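PDB 3FI9: malate dehydrogenase from Porphyromonas gingivalis, which catalyses the reversible oxidation of malate to oxaloacetate, probably with NAD as the coenzyme. Local coordinates for the interface of chains A and B. Residues are numbered along the deposited sequence; one frame, centred on the assembly and turned at random. Chains: chain A/B, Malate dehydrogenase.

Contact 1: the interface of chains A and B. Residues chain A 26, 30, 57, 59; chain B 27, 242-243, 246.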
loop_
_atom_site.group_PDB
_atom_site.type_symbol
_atom_site.label_atom_id
_atom_site.label_comp_id
_atom_site.label_asym_id
_atom_site.label_seq_id
_atom_site.Cartn_x
_atom_site.Cartn_y
_atom_site.Cartn_z
ATOM N N GLN A 26 3.435 3.874 -3.503
ATOM C CA GLN A 26 2.662 2.756 -4.048
ATOM C C GLN A 26 1.213 3.227 -4.262
ATOM O O GLN A 26 0.598 2.906 -5.244
ATOM C CB GLN A 26 2.728 1.551 -3.081
ATOM C CG GLN A 26 1.791 0.359 -3.579
ATOM C CD GLN A 26 1.774 -0.797 -2.599
ATOM O OE1 GLN A 26 2.608 -0.885 -1.690
ATOM N NE2 GLN A 26 0.782 -1.675 -2.747
ATOM N N MET A 30 -0.745 3.336 -7.810
ATOM C CA MET A 30 -1.977 2.592 -8.058
ATOM C C MET A 30 -3.101 3.477 -8.549
ATOM O O MET A 30 -3.924 3.071 -9.389
ATOM C CB MET A 30 -2.467 1.875 -6.770
ATOM C CG MET A 30 -1.601 0.689 -6.349
ATOM S SD MET A 30 -2.005 -0.108 -4.740
ATOM C CE MET A 30 -3.685 -0.721 -5.238
ATOM N N CYS A 57 6.829 -3.582 -8.974
ATOM C CA CYS A 57 5.364 -3.776 -9.044
ATOM C C CYS A 57 4.903 -3.824 -10.487
ATOM O O CYS A 57 3.828 -4.368 -10.792
ATOM C CB CYS A 57 4.635 -2.622 -8.368
ATOM S SG CYS A 57 4.815 -2.695 -6.583
ATOM N N PHE A 59 4.165 -1.001 -12.641
ATOM C CA PHE A 59 3.076 -0.091 -12.933
ATOM C C PHE A 59 3.177 0.395 -14.366
ATOM O O PHE A 59 4.175 1.033 -14.722
ATOM C CB PHE A 59 3.096 1.098 -11.983
ATOM C CG PHE A 59 2.722 0.728 -10.571
ATOM C CD1 PHE A 59 1.421 0.377 -10.258
ATOM C CD2 PHE A 59 3.694 0.727 -9.552
ATOM C CE1 PHE A 59 1.088 0.040 -8.920
ATOM C CE2 PHE A 59 3.357 0.415 -8.240
ATOM C CZ PHE A 59 2.057 0.056 -7.944
ATOM N N THR B 27 -4.193 -3.145 -0.446
ATOM C CA THR B 27 -4.273 -3.215 -1.908
ATOM C C THR B 27 -5.616 -3.795 -2.345
ATOM O O THR B 27 -6.255 -3.292 -3.309
ATOM C CB THR B 27 -3.088 -4.047 -2.483
ATOM O OG1 THR B 27 -1.854 -3.415 -2.070
ATOM C CG2 THR B 27 -3.193 -4.135 -4.076
ATOM N N TYR B 242 1.651 -6.354 -3.829
ATOM C CA TYR B 242 0.962 -5.814 -4.976
ATOM C C TYR B 242 0.718 -6.859 -6.103
ATOM O O TYR B 242 -0.432 -7.016 -6.611
ATOM C CB TYR B 242 1.662 -4.550 -5.556
ATOM C CG TYR B 242 0.923 -4.008 -6.753
ATOM C CD1 TYR B 242 -0.296 -3.301 -6.594
ATOM C CD2 TYR B 242 1.400 -4.201 -8.047
ATOM C CE1 TYR B 242 -0.982 -2.813 -7.695
ATOM C CE2 TYR B 242 0.689 -3.700 -9.173
ATOM C CZ TYR B 242 -0.489 -3.022 -8.983
ATOM O OH TYR B 242 -1.230 -2.563 -10.074
ATOM N N VAL B 243 1.775 -7.561 -6.495
ATOM C CA VAL B 243 1.636 -8.497 -7.634
ATOM C C VAL B 243 0.645 -9.669 -7.294
ATOM O O VAL B 243 -0.188 -10.095 -8.123
ATOM C CB VAL B 243 3.001 -8.951 -8.141
ATOM C CG1 VAL B 243 2.843 -9.969 -9.307
ATOM C CG2 VAL B 243 3.849 -7.686 -8.614
ATOM N N GLU B 246 -2.811 -8.489 -7.522
ATOM C CA GLU B 246 -3.152 -8.432 -8.955
ATOM C C GLU B 246 -3.561 -9.810 -9.454
ATOM O O GLU B 246 -4.529 -9.977 -10.235
ATOM C CB GLU B 246 -1.967 -7.969 -9.811
ATOM C CG GLU B 246 -1.794 -6.474 -9.957
ATOM C CD GLU B 246 -0.661 -6.187 -10.954
ATOM O OE1 GLU B 246 0.451 -6.731 -10.777
ATOM O OE2 GLU B 246 -0.892 -5.485 -11.945
HETATM O O HOH W 1 2.381 -5.819 -12.324
#
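The phenol ring of B:Tyr242 takes A:Phe59 on one face. The rim carbon A:Phe59 CE1 comes down 3.4 Å from B:Tyr242 CZ, offset from the ring centre. The two rings are tilted about 43° apart, so an edge of the phenylalanine leans on the tyrosine face. A:Cys57 and A:Met30 lie on the same side of the tyrosine plane, beyond opposite rims. A:Cys57 CB touches B:Tyr242 CD2 at 3.6 Å, and its sulfur SG lies by B:Tyr242 CB. At the other rim A:Met30 CG is 3.8 Å from B:Tyr242 CE1, the two side chains running past each other in opposite directions. The methionine then bends at chi3 (65°), which carries its methyl CE to B:Thr27 CG2, 3.6 Å away. B:Tyr242 has CG anti to the backbone N (chi1 180°), and its ring reaches across to the chain A residues. The extended A:Gln26 ends near the base of the tyrosine; its amide plane stands steeply to the ring. Its NE2 lies 3.2 Å from B:Thr27 OG1, a close polar approach. Water 1 links the last residue of helix 44-57 to chain B. It is 2.6 Å from A:Cys57 O and 2.6 Å from the carboxylate oxygen B:Glu246 OE1. The patch seats helix 238-251 of one subunit against the nucleotide-binding domain of the other, in what is probably the biological dimer interface.

Contact 2: the interface of chains A and B. Residues chain A 49, 52-53, 56; chain B 227-228, 231-232.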
loop_
_atom_site.group_PDB
_atom_site.type_symbol
_atom_site.label_atom_id
_atom_site.label_comp_id
_atom_site.label_asym_id
_atom_site.label_seq_id
_atom_site.Cartn_x
_atom_site.Cartn_y
_atom_site.Cartn_z
ATOM N N GLY A 49 15.924 1.602 -2.068
ATOM C CA GLY A 49 15.243 0.327 -1.852
ATOM C C GLY A 49 13.761 0.506 -2.121
ATOM O O GLY A 49 13.088 -0.418 -2.615
ATOM N N GLU A 52 13.208 0.682 -5.952
ATOM C CA GLU A 52 13.363 -0.666 -6.516
ATOM C C GLU A 52 12.063 -1.438 -6.304
ATOM O O GLU A 52 11.556 -2.064 -7.223
ATOM C CB GLU A 52 14.554 -1.416 -5.892
ATOM C CG GLU A 52 15.946 -0.838 -6.254
ATOM C CD GLU A 52 16.316 -0.911 -7.753
ATOM O OE1 GLU A 52 15.465 -0.695 -8.646
ATOM O OE2 GLU A 52 17.501 -1.159 -8.051
ATOM N N GLU A 53 11.495 -1.359 -5.114
ATOM C CA GLU A 53 10.212 -2.030 -4.851
ATOM C C GLU A 53 9.087 -1.519 -5.779
ATOM O O GLU A 53 8.312 -2.303 -6.310
ATOM C CB GLU A 53 9.833 -1.894 -3.382
ATOM C CG GLU A 53 10.527 -2.934 -2.467
ATOM C CD GLU A 53 9.501 -3.840 -1.772
ATOM O OE1 GLU A 53 8.849 -4.666 -2.438
ATOM O OE2 GLU A 53 9.316 -3.671 -0.552
ATOM N N HIS A 56 9.495 -2.831 -9.274
ATOM C CA HIS A 56 9.175 -4.250 -9.369
ATOM C C HIS A 56 7.667 -4.579 -9.293
ATOM O O HIS A 56 7.270 -5.733 -9.516
ATOM C CB HIS A 56 9.937 -5.011 -8.270
ATOM C CG HIS A 56 11.430 -4.806 -8.309
ATOM N ND1 HIS A 56 12.249 -5.181 -7.264
ATOM C CD2 HIS A 56 12.243 -4.262 -9.258
ATOM C CE1 HIS A 56 13.502 -4.858 -7.562
ATOM N NE2 HIS A 56 13.519 -4.303 -8.764
ATOM N N ASN B 227 19.147 -7.614 -2.524
ATOM C CA ASN B 227 19.360 -6.188 -2.736
ATOM C C ASN B 227 18.318 -5.368 -1.971
ATOM O O ASN B 227 18.674 -4.389 -1.318
ATOM C CB ASN B 227 19.357 -5.861 -4.238
ATOM C CG ASN B 227 19.702 -4.396 -4.550
ATOM O OD1 ASN B 227 20.761 -3.879 -4.176
ATOM N ND2 ASN B 227 18.836 -3.754 -5.297
ATOM N N ILE B 228 17.030 -5.739 -2.075
ATOM C CA ILE B 228 16.031 -4.975 -1.351
ATOM C C ILE B 228 16.371 -5.009 0.136
ATOM O O ILE B 228 16.308 -3.983 0.820
ATOM C CB ILE B 228 14.583 -5.513 -1.592
ATOM C CG1 ILE B 228 14.262 -5.462 -3.073
ATOM C CG2 ILE B 228 13.577 -4.701 -0.762
ATOM C CD1 ILE B 228 14.532 -4.088 -3.639
ATOM N N LEU B 231 19.040 -2.661 0.976
ATOM C CA LEU B 231 18.672 -1.226 0.816
ATOM C C LEU B 231 17.604 -0.776 1.838
ATOM O O LEU B 231 17.740 0.273 2.463
ATOM C CB LEU B 231 18.230 -0.920 -0.633
ATOM C CG LEU B 231 19.202 -1.229 -1.788
ATOM C CD1 LEU B 231 18.489 -0.987 -3.124
ATOM C CD2 LEU B 231 20.521 -0.411 -1.714
ATOM N N ARG B 232 16.566 -1.595 2.003
ATOM C CA ARG B 232 15.464 -1.297 2.910
ATOM C C ARG B 232 15.707 -1.724 4.343
ATOM O O ARG B 232 15.052 -1.215 5.241
ATOM C CB ARG B 232 14.148 -1.959 2.429
ATOM C CG ARG B 232 13.635 -1.473 1.082
ATOM C CD ARG B 232 12.128 -1.764 0.927
ATOM N NE ARG B 232 11.356 -0.813 1.722
ATOM C CZ ARG B 232 10.097 -0.470 1.483
ATOM N NH1 ARG B 232 9.431 -1.034 0.473
ATOM N NH2 ARG B 232 9.520 0.453 2.256
#
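A:Glu53 and B:Arg232 meet through bends in both side chains. The glutamate turns at chi2 (-118°) and the arginine at chi3 (76°), which brings carboxylate and guanidinium together with the two chains crossing at about a right angle. B:Arg232 NH1 donates to A:Glu53 OE2 at 2.8 Å, in a salt bridge that is also a hydrogen bond. The oxygen is met on its anti side and out of the carboxylate plane. The two flat groups are turned 68° apart, so this is a one-oxygen contact and not a parallel, two-pronged pair. Beneath it the helices pack closely. A:Gly49 has no side chain, and B:Leu231 CB rests 3.5 Å from A:Gly49 CA. The arginine stem lies next to it, with B:Arg232 CG 3.8 Å from A:Gly49 CA. B:Ile228 packs further along helix 44-57. Its end methyl CD1 presses on A:Glu52 CB at 3.5 Å, while its branch methyl CG2 faces A:Glu53 CG at 3.9 Å. The isoleucine thus straddles two successive glutamates by their carbon stems. Helix 224-232 of chain B and helix 44-57 of chain A thereby combine an apolar seam with a charged flank. B:Asn227 and A:Glu52 approach only loosely. A:His56 CE1 lies 4.1 Å from B:Ile228 CD1, and the backbone oxygen A:Glu52 O sits 2.9 Å above the centre of the imidazole ring.

Contact 3: the interface of chains A and B. Residues chain A 23, 27, 30, 238, 242; chain B 23, 26, 30.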
loop_
_atom_site.group_PDB
_atom_site.type_symbol
_atom_site.label_atom_id
_atom_site.label_comp_id
_atom_site.label_asym_id
_atom_site.label_seq_id
_atom_site.Cartn_x
_atom_site.Cartn_y
_atom_site.Cartn_z
ATOM N N ASN A 23 4.657 3.891 1.244
ATOM C CA ASN A 23 3.261 3.508 1.034
ATOM C C ASN A 23 2.594 4.555 0.173
ATOM O O ASN A 23 1.800 4.225 -0.678
ATOM C CB ASN A 23 2.536 3.283 2.369
ATOM C CG ASN A 23 1.111 2.703 2.183
ATOM O OD1 ASN A 23 0.193 3.417 1.829
ATOM N ND2 ASN A 23 0.939 1.422 2.487
ATOM N N THR A 27 0.677 4.019 -3.335
ATOM C CA THR A 27 -0.699 4.469 -3.473
ATOM C C THR A 27 -0.882 5.420 -4.647
ATOM O O THR A 27 -1.882 5.335 -5.408
ATOM C CB THR A 27 -1.190 5.100 -2.146
ATOM O OG1 THR A 27 -1.097 4.104 -1.114
ATOM C CG2 THR A 27 -2.668 5.608 -2.248
ATOM N N MET A 30 -0.745 3.336 -7.810
ATOM C CA MET A 30 -1.977 2.592 -8.058
ATOM C C MET A 30 -3.101 3.477 -8.549
ATOM O O MET A 30 -3.924 3.071 -9.389
ATOM C CB MET A 30 -2.467 1.875 -6.770
ATOM C CG MET A 30 -1.601 0.689 -6.349
ATOM S SD MET A 30 -2.005 -0.108 -4.740
ATOM C CE MET A 30 -3.685 -0.721 -5.238
ATOM N N GLN A 238 0.029 3.166 7.114
ATOM C CA GLN A 238 -0.827 2.926 5.971
ATOM C C GLN A 238 -1.995 3.920 5.932
ATOM O O GLN A 238 -2.320 4.476 4.839
ATOM C CB GLN A 238 -1.335 1.500 5.954
ATOM C CG GLN A 238 -0.232 0.453 5.841
ATOM C CD GLN A 238 -0.824 -0.978 5.845
ATOM O OE1 GLN A 238 -0.639 -1.748 6.827
ATOM N NE2 GLN A 238 -1.584 -1.321 4.778
ATOM N N TYR A 242 -2.529 6.561 2.876
ATOM C CA TYR A 242 -3.651 6.462 1.963
ATOM C C TYR A 242 -4.504 7.759 1.975
ATOM O O TYR A 242 -4.862 8.295 0.931
ATOM C CB TYR A 242 -4.534 5.256 2.325
ATOM C CG TYR A 242 -5.732 5.174 1.448
ATOM C CD1 TYR A 242 -5.635 4.693 0.140
ATOM C CD2 TYR A 242 -6.975 5.533 1.932
ATOM C CE1 TYR A 242 -6.785 4.615 -0.686
ATOM C CE2 TYR A 242 -8.078 5.479 1.124
ATOM C CZ TYR A 242 -7.976 5.038 -0.172
ATOM O OH TYR A 242 -9.142 4.967 -0.906
ATOM N N ASN B 23 -0.048 -4.945 3.700
ATOM C CA ASN B 23 -0.042 -4.226 2.447
ATOM C C ASN B 23 -1.059 -4.891 1.500
ATOM O O ASN B 23 -1.776 -4.180 0.773
ATOM C CB ASN B 23 1.349 -4.195 1.821
ATOM C CG ASN B 23 1.415 -3.292 0.586
ATOM O OD1 ASN B 23 0.969 -3.663 -0.500
ATOM N ND2 ASN B 23 1.963 -2.093 0.758
ATOM N N GLN B 26 -4.530 -3.558 2.364
ATOM C CA GLN B 26 -4.799 -2.256 1.778
ATOM C C GLN B 26 -5.004 -2.344 0.252
ATOM O O GLN B 26 -5.824 -1.650 -0.278
ATOM C CB GLN B 26 -3.697 -1.288 2.102
ATOM C CG GLN B 26 -3.817 0.101 1.440
ATOM C CD GLN B 26 -2.587 0.946 1.734
ATOM O OE1 GLN B 26 -1.751 0.601 2.613
ATOM N NE2 GLN B 26 -2.457 2.051 1.005
ATOM N N MET B 30 -8.276 -1.223 -1.776
ATOM C CA MET B 30 -8.216 -0.185 -2.795
ATOM C C MET B 30 -8.779 -0.650 -4.130
ATOM O O MET B 30 -9.452 0.127 -4.844
ATOM C CB MET B 30 -6.763 0.296 -3.008
ATOM C CG MET B 30 -6.208 1.207 -1.890
ATOM S SD MET B 30 -4.403 1.591 -2.118
ATOM C CE MET B 30 -4.648 2.570 -3.649
HETATM O O HOH W 2 2.986 -0.677 3.021
#
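A:Met30 and B:Met30 meet methyl to methyl across the two-fold, CE to CE at 3.8 Å. The bend at chi3 in each side chain (66° in B:Met30) turns the methyl CE toward the other residue's sulfur. A:Tyr242 and B:Met30 run past each other in opposite directions, with A:Tyr242 CE1 3.7 Å from B:Met30 CG; A:Thr27 CG2 flanks the B:Met30 methyl. Outward from this sulfur-rich core lies the amide of B:Gln26, at the end of a nearly extended chain. It pairs with the amide of A:Asn23, coming from the opposite direction and nearly coplanar. B:Gln26 NE2 donates to A:Asn23 OD1 at 3.1 Å, on a lone pair in the carbonyl plane. A:Asn23 ND2 returns a bond to B:Gln26 OE1 at 2.8 Å. A:Gln238 NE2 gives the same oxygen a second, almost straight bond (2.9 Å, 174° at H). These bonds fix the amide's rotation and fit its modelled orientation, OE1 taking two donors. At the rim water 2 joins the two asparagine amides, 3.0 Å from A:Asn23 ND2 and 2.9 Å from B:Asn23 ND2. The two helices 19-30, each following the glycine-rich loop of its Rossmann-type domain, face one another here near the symmetry axis, with helix 238-251 alongside.

Contact 4: the interface of chains A and B. Residues chain A 22, 49-50, 53; chain B 232, 238.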
loop_
_atom_site.group_PDB
_atom_site.type_symbol
_atom_site.label_atom_id
_atom_site.label_comp_id
_atom_site.label_asym_id
_atom_site.label_seq_id
_atom_site.Cartn_x
_atom_site.Cartn_y
_atom_site.Cartn_z
ATOM N N SER A 22 6.885 5.543 1.543
ATOM C CA SER A 22 6.953 4.411 0.594
ATOM C C SER A 22 5.515 3.925 0.233
ATOM O O SER A 22 5.189 3.563 -0.935
ATOM C CB SER A 22 7.861 3.294 1.132
ATOM O OG SER A 22 7.319 2.599 2.267
ATOM N N GLY A 49 15.924 1.602 -2.068
ATOM C CA GLY A 49 15.243 0.327 -1.852
ATOM C C GLY A 49 13.761 0.506 -2.121
ATOM O O GLY A 49 13.088 -0.418 -2.615
ATOM N N VAL A 50 13.251 1.681 -1.753
ATOM C CA VAL A 50 11.851 1.984 -2.002
ATOM C C VAL A 50 11.589 2.029 -3.499
ATOM O O VAL A 50 10.631 1.422 -3.942
ATOM C CB VAL A 50 11.387 3.267 -1.353
ATOM C CG1 VAL A 50 9.954 3.543 -1.732
ATOM C CG2 VAL A 50 11.554 3.185 0.187
ATOM N N GLU A 53 11.495 -1.359 -5.114
ATOM C CA GLU A 53 10.212 -2.030 -4.851
ATOM C C GLU A 53 9.087 -1.519 -5.779
ATOM O O GLU A 53 8.312 -2.303 -6.310
ATOM C CB GLU A 53 9.833 -1.894 -3.382
ATOM C CG GLU A 53 10.527 -2.934 -2.467
ATOM C CD GLU A 53 9.501 -3.840 -1.772
ATOM O OE1 GLU A 53 8.849 -4.666 -2.438
ATOM O OE2 GLU A 53 9.316 -3.671 -0.552
ATOM N N ARG B 232 16.566 -1.595 2.003
ATOM C CA ARG B 232 15.464 -1.297 2.910
ATOM C C ARG B 232 15.707 -1.724 4.343
ATOM O O ARG B 232 15.052 -1.215 5.241
ATOM C CB ARG B 232 14.148 -1.959 2.429
ATOM C CG ARG B 232 13.635 -1.473 1.082
ATOM C CD ARG B 232 12.128 -1.764 0.927
ATOM N NE ARG B 232 11.356 -0.813 1.722
ATOM C CZ ARG B 232 10.097 -0.470 1.483
ATOM N NH1 ARG B 232 9.431 -1.034 0.473
ATOM N NH2 ARG B 232 9.520 0.453 2.256
ATOM N N GLN B 238 6.217 -4.640 -0.425
ATOM C CA GLN B 238 5.240 -3.950 -1.280
ATOM C C GLN B 238 5.014 -4.641 -2.629
ATOM O O GLN B 238 3.843 -4.851 -3.044
ATOM C CB GLN B 238 5.644 -2.502 -1.480
ATOM C CG GLN B 238 5.740 -1.772 -0.151
ATOM C CD GLN B 238 6.032 -0.300 -0.298
ATOM O OE1 GLN B 238 7.103 0.178 0.090
ATOM N NE2 GLN B 238 5.053 0.441 -0.798
#
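A:Val50 CG2 lies over one face of the B:Arg232 guanidinium, 3.9 Å above its plane and toward its rim. Away from the valine, at the guanidinium edge, A:Glu53 CD lies 4.1 Å from B:Gln238 CB. That edge is polar. Arginine NH1, already paired with A:Glu53, also donates to the amide oxygen B:Gln238 OE1 at 2.7 Å within chain B. The arginine thereby steadies the glutamine amide, whose other end crosses the interface. B:Gln238 NE2 donates to the backbone oxygen A:Ser22 O at 3.1 Å, nearly straight at the hydrogen (174°). The donor stands well above the carbonyl plane of A:Ser22, off its lone pairs. A:Ser22 OG, turned between its backbone N and carbonyl carbon (chi1 69°), adds a weak bond from B:Arg232 NH2 at 3.1 Å. The backbone N of B:Gln238 donates to A:Glu53 OE2 at 3.2 Å, on the syn side. It comes from the same face as NH1, so two donors grip this oxygen. Because B:Gln238 begins helix 238-251, the carboxylate sits at a helix N-terminus, which may stabilise its negative charge. The site ties helices 19-30 and 44-57 of one subunit to the junction of two helices in the other, and probably fixes how the subunits are oriented.

Contacts 2 and 4 are neighbours, about 5 Å apart between C-alpha centres, and share A:Gly49, A:Glu53 and B:Arg232. Contact 1 lies about 9 Å from contact 3, with A:Met30 in both, and about 15 Å from contact 2. Contact 3 lies near the two-fold axis; the C-alpha centre of contact 2 is about 18 Å from that of contact 3. Helices 19-30, 44-57, 224-232 and 238-251 recur among the contacts, and each contact has a twin with the chains exchanged. The centre of contact 3 is about 21 Å from A:His182, the predicted proton acceptor, so the contact does not touch this histidine directly.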